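PDB 6TJA: SVS_variant_AS1 from Streptomyces sp. CWA1, which probably catalyses the metal-dependent cyclisation of geranylgeranyl diphosphate to spiroviolene, as an engineered ancestral form of a bacterial class I terpene cyclase. Local coordinates for residues Glu27-Ala32 with His55-Phe60; Ile197-Glu202 with Leu291-Gln296. All blocks are in the same frame, centred on the assembly; numbering follows the deposited sequence.

Interactions 1 and 2 belong to one all-helical terpene cyclase fold, their centres about 17 and 16 Å from the centre of the chain; interaction 1 is partly buried, interaction 2 a surface contact. They follow one another in sequence: 27-32 with 55-60 joins segments 23 residues apart, 197-202 with 291-296 segments 89 residues apart. Although the contact centres are 19 Å apart, they touch through Phe-60 CE2 and Ala-198 CB, 4.0 Å from each other, an apolar link between helices 56-61 and 195-199. Helix 289-309 serves both, supplying Thr-293 to interaction 2 and Trp-308 beside interaction 1. A bound di(hydroxyethyl)ether, probably from crystallisation, lies next to Thr-199; it does not identify a substrate site.

Interaction 1: residues Glu27-Ala32 with His55-Phe60; sequences EVEKRA and HSADFF
Ala-57 presses its methyl group against the backbone of Glu-29, and this close fit carries the apolar part of the contact. Its CB lies 3.7 Å from Glu-29 CA, while the Glu-29 CB stands 3.8 Å from that same methyl carbon. The small side chain is consistent with the close approach of the two segments, the CA atoms of Glu-29 and Ala-57 being 5.2 Å apart. Val-28 touches the Ala-57 methyl more loosely, CG1 to CB at 4.4 Å.

The polar part belongs to Glu-29 and His-55. A chi1 of -166° swings Glu-29 CG to the side opposite the amide nitrogen, and the extended chain beyond carries the carboxylate past the alanine to the imidazole edge. OE2 lies near the ring plane, 3.8 Å from His-55 ND1, too far for a hydrogen bond; the carboxylate and ring planes stand 80° apart. His-55 leaves helical geometry after the preceding helix and occupies the N-cap position of helix 56-61, its carbonyl O accepting the amide of Phe-59 at 3.2 Å.

A second acid lies close by: Glu-29 OE1 is 6.0 Å from Asp-58 OD1. Asp-58 has its own counter-charge in Arg-62, whereas on the neighbouring helix Arg-31 pairs with Asp-71 of helix 70-91.

The contact thus joins helix 25-38 to the short helix 56-61 within the all-helical terpene cyclase fold. Its chemistry is divided: van der Waals contact gathers around one alanine, with no hydrogen bond across it, while the glutamate and histidine are near enough for a modest electrostatic influence, probably attractive if the imidazole were protonated.

Interaction 2: residues Ile197-Glu202 with Leu291-Gln296; sequences IATGAE and LSTYLQ
One methyl group, CG2 of Thr-293, makes every side-chain contact here, although two of the three touching residues are threonines. It lies 3.8 Å from Thr-199 CG2 and 4.1 Å from Ala-201 CB, and the hydroxyl oxygen Thr-199 OG1 flanks it at 4.1 Å, with no hydrogen bond between the segments. The two threonine side chains run antiparallel and offset, alongside one another, their methyls meeting. In Thr-293, CG2 is anti to the backbone N, which sends the methyl across the contact; OG1 lies beside that N (chi1 -62°) and is hydrogen-bonded to Ala-289 O one turn earlier in its own helix. Thr-199 OG1 makes a weak hydrogen bond to a bound di(hydroxyethyl)ether.

The chain leaves helix 195-199 at Gly-200, whose positive phi (85°, psi -9°) suits a residue without a side chain. Ala-201 then forms the centre of an inverse gamma turn, with its methyl directed toward Thr-293; the CA atoms of these two residues are 7.2 Å apart.

The contact is thus a thin surface seam between the C-terminal exit of helix 195-199 and helix 289-309. Beyond it, Leu-291, Tyr-294 and Leu-295 pack on helix 211-231, while Glu-202 leads to helix 143-169.

Interaction 1: residues Glu27-Ala32 with His55-Phe60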
ATOM      1  N   GLU A  27     -10.358  30.758   8.865  1.00 37.61           N
ATOM      2  CA  GLU A  27     -11.717  30.344   8.435  1.00 39.98           C
ATOM      3  C   GLU A  27     -11.760  28.808   8.370  1.00 43.12           C
ATOM      4  O   GLU A  27     -12.775  28.222   8.796  1.00 47.96           O
ATOM      5  CB  GLU A  27     -12.083  30.957   7.080  1.00 41.26           C
ATOM      6  CG  GLU A  27     -12.365  32.460   7.118  1.00 46.74           C
ATOM      7  CD  GLU A  27     -11.164  33.398   7.155  1.00 48.92           C
ATOM      8  OE1 GLU A  27     -10.014  32.915   7.050  1.00 43.37           O
ATOM      9  OE2 GLU A  27     -11.380  34.625   7.299  1.00 60.93           O
ATOM     10  N   VAL A  28     -10.707  28.176   7.843  1.00 37.38           N
ATOM     11  CA  VAL A  28     -10.657  26.693   7.702  1.00 36.08           C
ATOM     12  C   VAL A  28     -10.517  26.073   9.092  1.00 33.35           C
ATOM     13  O   VAL A  28     -11.205  25.114   9.351  1.00 31.96           O
ATOM     14  CB  VAL A  28      -9.552  26.241   6.729  1.00 32.84           C
ATOM     15  CG1 VAL A  28      -9.244  24.763   6.869  1.00 32.79           C
ATOM     16  CG2 VAL A  28      -9.978  26.567   5.314  1.00 33.57           C
ATOM     17  N   GLU A  29      -9.685  26.623   9.965  1.00 36.99           N
ATOM     18  CA  GLU A  29      -9.505  26.084  11.339  1.00 41.41           C
ATOM     19  C   GLU A  29     -10.853  26.078  12.084  1.00 45.64           C
ATOM     20  O   GLU A  29     -11.100  25.146  12.878  1.00 39.51           O
ATOM     21  CB  GLU A  29      -8.450  26.885  12.094  1.00 44.62           C
ATOM     22  CG  GLU A  29      -7.979  26.191  13.357  1.00 56.87           C
ATOM     23  CD  GLU A  29      -7.228  27.059  14.354  1.00 70.36           C
ATOM     24  OE1 GLU A  29      -6.683  28.121  13.938  1.00 84.64           O
ATOM     25  OE2 GLU A  29      -7.192  26.668  15.553  1.00 82.70           O
ATOM     26  N   LYS A  30     -11.703  27.082  11.867  1.00 44.45           N
ATOM     27  CA  LYS A  30     -12.982  27.209  12.608  1.00 45.87           C
ATOM     28  C   LYS A  30     -13.845  26.014  12.201  1.00 42.75           C
ATOM     29  O   LYS A  30     -14.311  25.287  13.077  1.00 42.21           O
ATOM     30  CB  LYS A  30     -13.689  28.528  12.283  1.00 53.99           C
ATOM     31  CG  LYS A  30     -14.127  29.345  13.484  1.00 67.16           C
ATOM     32  CD  LYS A  30     -15.436  30.090  13.284  1.00 77.67           C
ATOM     33  CE  LYS A  30     -15.895  30.775  14.559  1.00 86.15           C
ATOM     34  NZ  LYS A  30     -16.940  31.795  14.301  1.00 89.48           N
ATOM     35  N   ARG A  31     -14.000  25.803  10.898  1.00 38.02           N
ATOM     36  CA  ARG A  31     -14.763  24.655  10.343  1.00 38.26           C
ATOM     37  C   ARG A  31     -14.158  23.344  10.855  1.00 37.76           C
ATOM     38  O   ARG A  31     -14.944  22.428  11.185  1.00 38.31           O
ATOM     39  CB  ARG A  31     -14.815  24.774   8.823  1.00 39.88           C
ATOM     40  CG  ARG A  31     -15.551  26.029   8.366  1.00 40.24           C
ATOM     41  CD  ARG A  31     -15.431  26.226   6.871  1.00 42.18           C
ATOM     42  NE  ARG A  31     -16.041  25.135   6.126  1.00 40.27           N
ATOM     43  CZ  ARG A  31     -15.919  24.952   4.812  1.00 41.35           C
ATOM     44  NH1 ARG A  31     -15.168  25.755   4.070  1.00 45.56           N
ATOM     45  NH2 ARG A  31     -16.549  23.950   4.238  1.00 43.43           N
ATOM     46  N   ALA A  32     -12.822  23.263  10.959  1.00 39.54           N
ATOM     47  CA  ALA A  32     -12.097  22.046  11.402  1.00 40.63           C
ATOM     48  C   ALA A  32     -12.455  21.751  12.863  1.00 42.66           C
ATOM     49  O   ALA A  32     -12.772  20.597  13.182  1.00 43.05           O
ATOM     50  CB  ALA A  32     -10.610  22.207  11.201  1.00 37.23           C
ATOM     51  N   HIS A  55      -3.306  22.126  16.143  1.00 32.63           N
ATOM     52  CA  HIS A  55      -3.436  23.183  15.105  1.00 35.86           C
ATOM     53  C   HIS A  55      -3.100  22.570  13.751  1.00 34.46           C
ATOM     54  O   HIS A  55      -2.178  23.055  13.086  1.00 34.04           O
ATOM     55  CB  HIS A  55      -2.519  24.384  15.368  1.00 42.42           C
ATOM     56  CG  HIS A  55      -2.729  25.024  16.689  1.00 47.80           C
ATOM     57  ND1 HIS A  55      -3.755  25.917  16.914  1.00 52.56           N
ATOM     58  CD2 HIS A  55      -2.068  24.881  17.858  1.00 54.31           C
ATOM     59  CE1 HIS A  55      -3.715  26.315  18.165  1.00 53.76           C
ATOM     60  NE2 HIS A  55      -2.687  25.689  18.768  1.00 61.17           N
ATOM     61  N   SER A  56      -3.797  21.506  13.372  1.00 31.57           N
ATOM     62  CA  SER A  56      -3.472  20.794  12.122  1.00 29.60           C
ATOM     63  C   SER A  56      -3.891  21.645  10.917  1.00 29.21           C
ATOM     64  O   SER A  56      -3.310  21.458   9.848  1.00 29.46           O
ATOM     65  CB  SER A  56      -4.051  19.429  12.135  1.00 30.02           C
ATOM     66  OG  SER A  56      -3.419  18.675  13.164  1.00 26.43           O
ATOM     67  N   ALA A  57      -4.819  22.589  11.070  1.00 29.98           N
ATOM     68  CA  ALA A  57      -5.244  23.475   9.958  1.00 31.07           C
ATOM     69  C   ALA A  57      -4.114  24.464   9.666  1.00 28.50           C
ATOM     70  O   ALA A  57      -3.772  24.643   8.510  1.00 31.26           O
ATOM     71  CB  ALA A  57      -6.541  24.162  10.286  1.00 34.15           C
ATOM     72  N   ASP A  58      -3.451  24.957  10.697  1.00 31.69           N
ATOM     73  CA  ASP A  58      -2.232  25.793  10.557  1.00 34.87           C
ATOM     74  C   ASP A  58      -1.175  24.969   9.805  1.00 33.49           C
ATOM     75  O   ASP A  58      -0.537  25.484   8.869  1.00 26.94           O
ATOM     76  CB  ASP A  58      -1.724  26.267  11.928  1.00 35.96           C
ATOM     77  CG  ASP A  58      -0.670  27.366  11.866  1.00 42.75           C
ATOM     78  OD1 ASP A  58      -1.081  28.562  11.778  1.00 52.44           O
ATOM     79  OD2 ASP A  58       0.545  27.028  11.894  1.00 39.73           O
ATOM     80  N   PHE A  59      -0.981  23.724  10.239  1.00 31.46           N
ATOM     81  CA  PHE A  59       0.005  22.784   9.655  1.00 28.05           C
ATOM     82  C   PHE A  59      -0.251  22.679   8.147  1.00 25.51           C
ATOM     83  O   PHE A  59       0.656  23.007   7.401  1.00 23.25           O
ATOM     84  CB  PHE A  59      -0.048  21.445  10.387  1.00 28.61           C
ATOM     85  CG  PHE A  59       0.859  20.390   9.831  1.00 28.55           C
ATOM     86  CD1 PHE A  59       2.157  20.285  10.276  1.00 28.58           C
ATOM     87  CD2 PHE A  59       0.400  19.500   8.877  1.00 27.43           C
ATOM     88  CE1 PHE A  59       2.991  19.300   9.769  1.00 31.81           C
ATOM     89  CE2 PHE A  59       1.228  18.501   8.392  1.00 28.04           C
ATOM     90  CZ  PHE A  59       2.530  18.417   8.822  1.00 29.35           C
ATOM     91  N   PHE A  60      -1.420  22.230   7.694  1.00 25.21           N
ATOM     92  CA  PHE A  60      -1.585  21.867   6.271  1.00 24.79           C
ATOM     93  C   PHE A  60      -1.843  23.112   5.409  1.00 26.73           C
ATOM     94  O   PHE A  60      -1.571  23.021   4.207  1.00 26.20           O
ATOM     95  CB  PHE A  60      -2.643  20.795   6.047  1.00 26.60           C
ATOM     96  CG  PHE A  60      -2.394  20.057   4.748  1.00 24.91           C
ATOM     97  CD1 PHE A  60      -1.284  19.239   4.612  1.00 24.75           C
ATOM     98  CD2 PHE A  60      -3.219  20.234   3.655  1.00 23.66           C
ATOM     99  CE1 PHE A  60      -1.012  18.603   3.411  1.00 22.96           C
ATOM    100  CE2 PHE A  60      -2.977  19.553   2.477  1.00 24.59           C
ATOM    101  CZ  PHE A  60      -1.881  18.734   2.359  1.00 23.52           C
TER

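Interaction 2: residues Ile197-Glu202 with Leu291-Gln296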
ATOM      1  N   ILE A 197      -4.888  17.015  -3.964  1.00 28.83           N
ATOM      2  CA  ILE A 197      -6.312  17.062  -3.532  1.00 28.81           C
ATOM      3  C   ILE A 197      -6.616  18.480  -3.029  1.00 28.42           C
ATOM      4  O   ILE A 197      -7.677  19.011  -3.372  1.00 27.82           O
ATOM      5  CB  ILE A 197      -6.603  15.944  -2.511  1.00 28.82           C
ATOM      6  CG1 ILE A 197      -6.396  14.562  -3.153  1.00 29.98           C
ATOM      7  CG2 ILE A 197      -7.996  16.089  -1.939  1.00 25.63           C
ATOM      8  CD1 ILE A 197      -6.583  13.410  -2.218  1.00 31.04           C
ATOM      9  N   ALA A 198      -5.758  19.089  -2.254  1.00 26.65           N
ATOM     10  CA  ALA A 198      -6.036  20.405  -1.747  1.00 29.06           C
ATOM     11  C   ALA A 198      -6.066  21.457  -2.848  1.00 32.03           C
ATOM     12  O   ALA A 198      -6.927  22.263  -2.939  1.00 28.73           O
ATOM     13  CB  ALA A 198      -5.006  20.784  -0.726  1.00 28.14           C
ATOM     14  N   THR A 199      -5.095  21.314  -3.708  1.00 30.56           N
ATOM     15  CA  THR A 199      -4.741  22.148  -4.809  1.00 29.82           C
ATOM     16  C   THR A 199      -5.575  22.001  -6.094  1.00 31.95           C
ATOM     17  O   THR A 199      -5.813  22.937  -6.761  1.00 32.64           O
ATOM     18  CB  THR A 199      -3.253  21.814  -4.975  1.00 28.15           C
ATOM     19  OG1 THR A 199      -2.428  22.825  -4.423  1.00 28.95           O
ATOM     20  CG2 THR A 199      -2.855  21.453  -6.248  1.00 27.79           C
ATOM     21  N   GLY A 200      -6.029  20.806  -6.405  1.00 33.42           N
ATOM     22  CA  GLY A 200      -6.794  20.555  -7.596  1.00 36.32           C
ATOM     23  C   GLY A 200      -5.984  20.311  -8.842  1.00 37.75           C
ATOM     24  O   GLY A 200      -6.493  19.947  -9.847  1.00 41.12           O
ATOM     25  N   ALA A 201      -4.697  20.527  -8.748  1.00 40.89           N
ATOM     26  CA  ALA A 201      -3.748  20.374  -9.866  1.00 43.45           C
ATOM     27  C   ALA A 201      -3.419  18.871 -10.049  1.00 37.77           C
ATOM     28  O   ALA A 201      -2.406  18.443  -9.500  1.00 44.54           O
ATOM     29  CB  ALA A 201      -2.549  21.282  -9.605  1.00 39.05           C
ATOM     30  N   GLU A 202      -4.215  18.111 -10.819  1.00 37.44           N
ATOM     31  CA  GLU A 202      -3.975  16.654 -11.082  1.00 38.19           C
ATOM     32  C   GLU A 202      -2.653  16.405 -11.843  1.00 33.89           C
ATOM     33  O   GLU A 202      -2.564  16.721 -13.058  1.00 37.65           O
ATOM     34  CB  GLU A 202      -5.123  15.980 -11.835  1.00 40.81           C
ATOM     35  CG  GLU A 202      -4.980  14.445 -11.813  1.00 50.10           C
ATOM     36  CD  GLU A 202      -5.980  13.586 -12.593  1.00 57.28           C
ATOM     37  OE1 GLU A 202      -6.669  14.124 -13.533  1.00 60.46           O
ATOM     38  OE2 GLU A 202      -6.083  12.373 -12.264  1.00 45.85           O
ATOM     39  N   LEU A 291       2.921  19.478 -12.123  1.00 30.81           N
ATOM     40  CA  LEU A 291       4.086  18.865 -11.416  1.00 29.40           C
ATOM     41  C   LEU A 291       4.820  19.981 -10.686  1.00 30.36           C
ATOM     42  O   LEU A 291       5.252  19.743  -9.549  1.00 30.40           O
ATOM     43  CB  LEU A 291       5.012  18.132 -12.385  1.00 28.39           C
ATOM     44  CG  LEU A 291       6.342  17.610 -11.819  1.00 30.40           C
ATOM     45  CD1 LEU A 291       6.142  16.588 -10.710  1.00 30.37           C
ATOM     46  CD2 LEU A 291       7.189  17.003 -12.932  1.00 28.00           C
ATOM     47  N   SER A 292       4.908  21.167 -11.300  1.00 26.40           N
ATOM     48  CA  SER A 292       5.541  22.354 -10.683  1.00 29.86           C
ATOM     49  C   SER A 292       4.841  22.680  -9.367  1.00 27.28           C
ATOM     50  O   SER A 292       5.534  22.867  -8.391  1.00 29.62           O
ATOM     51  CB  SER A 292       5.546  23.547 -11.611  1.00 31.39           C
ATOM     52  OG  SER A 292       6.314  23.242 -12.759  1.00 32.53           O
ATOM     53  N   THR A 293       3.513  22.727  -9.372  1.00 28.98           N
ATOM     54  CA  THR A 293       2.681  23.013  -8.182  1.00 28.72           C
ATOM     55  C   THR A 293       2.978  21.976  -7.086  1.00 27.09           C
ATOM     56  O   THR A 293       3.212  22.373  -5.926  1.00 26.76           O
ATOM     57  CB  THR A 293       1.217  23.043  -8.613  1.00 30.25           C
ATOM     58  OG1 THR A 293       1.091  24.115  -9.548  1.00 32.34           O
ATOM     59  CG2 THR A 293       0.288  23.236  -7.446  1.00 32.03           C
ATOM     60  N   TYR A 294       2.896  20.692  -7.431  1.00 25.71           N
ATOM     61  CA  TYR A 294       3.238  19.544  -6.549  1.00 27.12           C
ATOM     62  C   TYR A 294       4.628  19.793  -5.937  1.00 25.66           C
ATOM     63  O   TYR A 294       4.722  19.814  -4.706  1.00 21.85           O
ATOM     64  CB  TYR A 294       3.175  18.216  -7.318  1.00 27.52           C
ATOM     65  CG  TYR A 294       3.577  17.027  -6.486  1.00 26.82           C
ATOM     66  CD1 TYR A 294       2.803  16.618  -5.418  1.00 29.17           C
ATOM     67  CD2 TYR A 294       4.754  16.351  -6.729  1.00 26.73           C
ATOM     68  CE1 TYR A 294       3.184  15.553  -4.619  1.00 29.44           C
ATOM     69  CE2 TYR A 294       5.129  15.257  -5.974  1.00 25.19           C
ATOM     70  CZ  TYR A 294       4.356  14.869  -4.900  1.00 27.97           C
ATOM     71  OH  TYR A 294       4.737  13.809  -4.131  1.00 27.47           O
ATOM     72  N   LEU A 295       5.641  20.014  -6.772  1.00 26.26           N
ATOM     73  CA  LEU A 295       6.998  20.274  -6.300  1.00 28.22           C
ATOM     74  C   LEU A 295       7.029  21.405  -5.275  1.00 28.49           C
ATOM     75  O   LEU A 295       7.657  21.276  -4.223  1.00 28.58           O
ATOM     76  CB  LEU A 295       7.917  20.606  -7.476  1.00 29.03           C
ATOM     77  CG  LEU A 295       8.184  19.478  -8.474  1.00 30.32           C
ATOM     78  CD1 LEU A 295       9.332  19.843  -9.402  1.00 32.16           C
ATOM     79  CD2 LEU A 295       8.471  18.173  -7.747  1.00 32.35           C
ATOM     80  N   GLN A 296       6.364  22.513  -5.593  1.00 29.58           N
ATOM     81  CA  GLN A 296       6.302  23.661  -4.693  1.00 32.98           C
ATOM     82  C   GLN A 296       5.755  23.193  -3.353  1.00 28.90           C
ATOM     83  O   GLN A 296       6.234  23.590  -2.291  1.00 24.81           O
ATOM     84  CB  GLN A 296       5.404  24.752  -5.276  1.00 37.25           C
ATOM     85  CG  GLN A 296       6.131  26.041  -5.619  1.00 47.26           C
ATOM     86  CD  GLN A 296       5.303  26.960  -6.495  1.00 55.96           C
ATOM     87  OE1 GLN A 296       5.266  26.807  -7.716  1.00 52.61           O
ATOM     88  NE2 GLN A 296       4.631  27.923  -5.874  1.00 49.83           N
TER